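Local coordinates for protein toll-like receptor 13 (Mus musculus, PDB 4Z0C) that recognises single-stranded RNA from bacterial 23S rRNA and signals through MYD88 and TRAF6 to activate NF-kappa-B and the inflammatory response, at the interface of chains A and B. Numbering follows the deposited sequence. Chains: chain A/B, Toll-like receptor 13.

The interface of chains A and B. Residues chain A 586-587, 614, 638; chain B 586-587, 614, 638.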
ATOM      1  N   LYS A 586      -0.464   3.386  17.213  1.00 37.02           N
ATOM      2  CA  LYS A 586      -1.879   3.651  17.480  1.00 29.92           C
ATOM      3  C   LYS A 586      -2.633   2.758  18.468  1.00 32.22           C
ATOM      4  O   LYS A 586      -3.774   3.069  18.786  1.00 47.35           O
ATOM      5  CB  LYS A 586      -2.684   3.756  16.178  1.00 33.91           C
ATOM      6  CG  LYS A 586      -2.347   4.954  15.303  1.00 45.57           C
ATOM      7  CD  LYS A 586      -3.497   5.248  14.342  1.00 54.57           C
ATOM      8  CE  LYS A 586      -3.081   6.157  13.175  1.00 59.64           C
ATOM      9  NZ  LYS A 586      -2.401   5.414  12.058  1.00 51.95           N
ATOM     10  N   ASP A 587      -2.055   1.668  18.963  1.00 31.23           N
ATOM     11  CA  ASP A 587      -2.668   1.075  20.165  1.00 49.70           C
ATOM     12  C   ASP A 587      -1.693   0.339  21.062  1.00 47.52           C
ATOM     13  O   ASP A 587      -1.631  -0.896  21.085  1.00 47.90           O
ATOM     14  CB  ASP A 587      -3.950   0.255  19.896  1.00 59.54           C
ATOM     15  CG  ASP A 587      -3.727  -0.888  18.970  1.00 64.22           C
ATOM     16  OD1 ASP A 587      -2.664  -0.904  18.324  1.00 73.97           O
ATOM     17  OD2 ASP A 587      -4.629  -1.749  18.862  1.00 61.58           O
ATOM     18  N   ASN A 614      -1.162   5.838  21.493  1.00 41.77           N
ATOM     19  CA  ASN A 614      -2.150   5.531  22.526  1.00 40.92           C
ATOM     20  C   ASN A 614      -1.580   4.893  23.793  1.00 34.52           C
ATOM     21  O   ASN A 614      -2.218   4.038  24.401  1.00 36.59           O
ATOM     22  CB  ASN A 614      -3.272   4.665  21.947  1.00 46.78           C
ATOM     23  CG  ASN A 614      -4.434   5.483  21.412  1.00 62.29           C
ATOM     24  OD1 ASN A 614      -5.591   5.144  21.648  1.00 74.62           O
ATOM     25  ND2 ASN A 614      -4.137   6.577  20.720  1.00 66.81           N
ATOM     26  N   ASN A 638      -2.546   8.304  25.601  1.00 30.47           N
ATOM     27  CA  ASN A 638      -3.550   8.234  26.661  1.00 33.34           C
ATOM     28  C   ASN A 638      -2.950   8.342  28.050  1.00 34.48           C
ATOM     29  O   ASN A 638      -3.448   7.728  28.990  1.00 34.20           O
ATOM     30  CB  ASN A 638      -4.385   6.959  26.535  1.00 23.20           C
ATOM     31  CG  ASN A 638      -5.324   7.007  25.330  1.00 37.11           C
ATOM     32  OD1 ASN A 638      -5.650   8.094  24.836  1.00 26.42           O
ATOM     33  ND2 ASN A 638      -5.751   5.837  24.844  1.00 44.90           N
TER
ATOM     34  N   LYS B 586      -8.575   2.552  14.944  1.00 25.98           N
ATOM     35  CA  LYS B 586      -7.494   2.586  15.946  1.00 30.82           C
ATOM     36  C   LYS B 586      -7.304   3.818  16.863  1.00 39.99           C
ATOM     37  O   LYS B 586      -6.399   3.792  17.693  1.00 37.71           O
ATOM     38  CB  LYS B 586      -6.137   2.225  15.331  1.00 29.16           C
ATOM     39  CG  LYS B 586      -5.980   0.787  14.873  1.00 37.14           C
ATOM     40  CD  LYS B 586      -4.493   0.468  14.756  1.00 44.81           C
ATOM     41  CE  LYS B 586      -4.231  -0.753  13.924  1.00 45.32           C
ATOM     42  NZ  LYS B 586      -4.284  -0.396  12.483  1.00 50.38           N
ATOM     43  N   ASP B 587      -8.082   4.890  16.705  1.00 41.86           N
ATOM     44  CA  ASP B 587      -8.128   5.928  17.751  1.00 53.23           C
ATOM     45  C   ASP B 587      -9.367   6.804  17.873  1.00 41.63           C
ATOM     46  O   ASP B 587      -9.348   7.982  17.493  1.00 34.39           O
ATOM     47  CB  ASP B 587      -6.856   6.788  17.820  1.00 68.42           C
ATOM     48  CG  ASP B 587      -6.475   7.353  16.504  1.00 68.35           C
ATOM     49  OD1 ASP B 587      -6.920   6.776  15.493  1.00 66.24           O
ATOM     50  OD2 ASP B 587      -5.747   8.369  16.490  1.00 73.04           O
ATOM     51  N   ASN B 614     -10.289   1.788  19.623  1.00 36.20           N
ATOM     52  CA  ASN B 614      -9.879   2.537  20.813  1.00 35.21           C
ATOM     53  C   ASN B 614     -10.955   3.478  21.332  1.00 30.24           C
ATOM     54  O   ASN B 614     -10.652   4.571  21.781  1.00 32.52           O
ATOM     55  CB  ASN B 614      -8.562   3.285  20.569  1.00 34.51           C
ATOM     56  CG  ASN B 614      -7.355   2.399  20.800  1.00 50.85           C
ATOM     57  OD1 ASN B 614      -6.573   2.129  19.881  1.00 48.18           O
ATOM     58  ND2 ASN B 614      -7.212   1.909  22.030  1.00 59.74           N
ATOM     59  N   ASN B 638     -11.422   0.859  24.413  1.00 31.81           N
ATOM     60  CA  ASN B 638     -11.044   1.347  25.736  1.00 38.24           C
ATOM     61  C   ASN B 638     -12.259   1.645  26.623  1.00 38.09           C
ATOM     62  O   ASN B 638     -12.219   2.550  27.455  1.00 34.51           O
ATOM     63  CB  ASN B 638     -10.178   2.601  25.628  1.00 39.19           C
ATOM     64  CG  ASN B 638      -8.797   2.316  25.077  1.00 44.89           C
ATOM     65  OD1 ASN B 638      -8.159   3.193  24.500  1.00 59.04           O
ATOM     66  ND2 ASN B 638      -8.331   1.094  25.245  1.00 37.95           N
TER
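A:Lys586 and B:Lys586 meet at the two-fold axis, CB to CB at 3.9 Å, their side chains crossing at about a right angle. In each lysine CG lies anti to the carbonyl carbon (chi1 -67° in A:Lys586), directing the methylenes away from the carbonyl; the chain stays extended until its last torsion, where it bends. The CD methylene of A:Lys586 passes 3.9 Å from OD1 of the B:Asp587 carboxylate. The ammonium NZ of A:Lys586 remains 6.1 Å from NZ of B:Lys586, and the carboxylates of the opposite chains may temper their mutual repulsion, although no salt bridge forms.

Beside this apolar centre two oxygen pairs come too close for comfort. The carbonyl O of A:Lys586 stands 2.9 Å from O of B:Lys586, two acceptors with no hydrogen between them, so the detail is doubtful. As modelled, OD1 of B:Asn614 also faces O of A:Lys586, at 3.1 Å; exchanging O and N in the amides of both B:Asn614 and B:Asn638 would place an N-H here and keep the bond between them, with the polarity modelled in chain A, so the present orientation is uncertain.

Farther out, A:Asn614 and B:Asn614 approach from opposite directions, their amide planes 50° apart, with A:Asn614 OD1 3.4 Å from CG of B:Asn614. A:Asn638 and B:Asn638 each back the asparagine of their own chain. ND2 of B:Asn614 donates to OD1 of B:Asn638 at 2.9 Å, approaching from above the carbonyl plane; in chain A the modelled polarity is reversed and the bond weak. At the rim A:Asn638 ND2 lies 3.6 Å from B:Asn638 OD1, a loose polar contact.

All four positions are in loops of the leucine-rich-repeat ectodomain. A:Lys586, A:Asn614, A:Asn638 and their chain B twins each come shortly after a strand (579-581, 607-609 and 631-633), and A:Asp587, like B:Asp587, leads into helix 588-591. The patch therefore lies on the flank of the solenoid towards its C-terminal end, where the two horseshoes abut in an m-shaped dimer typical of ligand-bound Toll-like receptors.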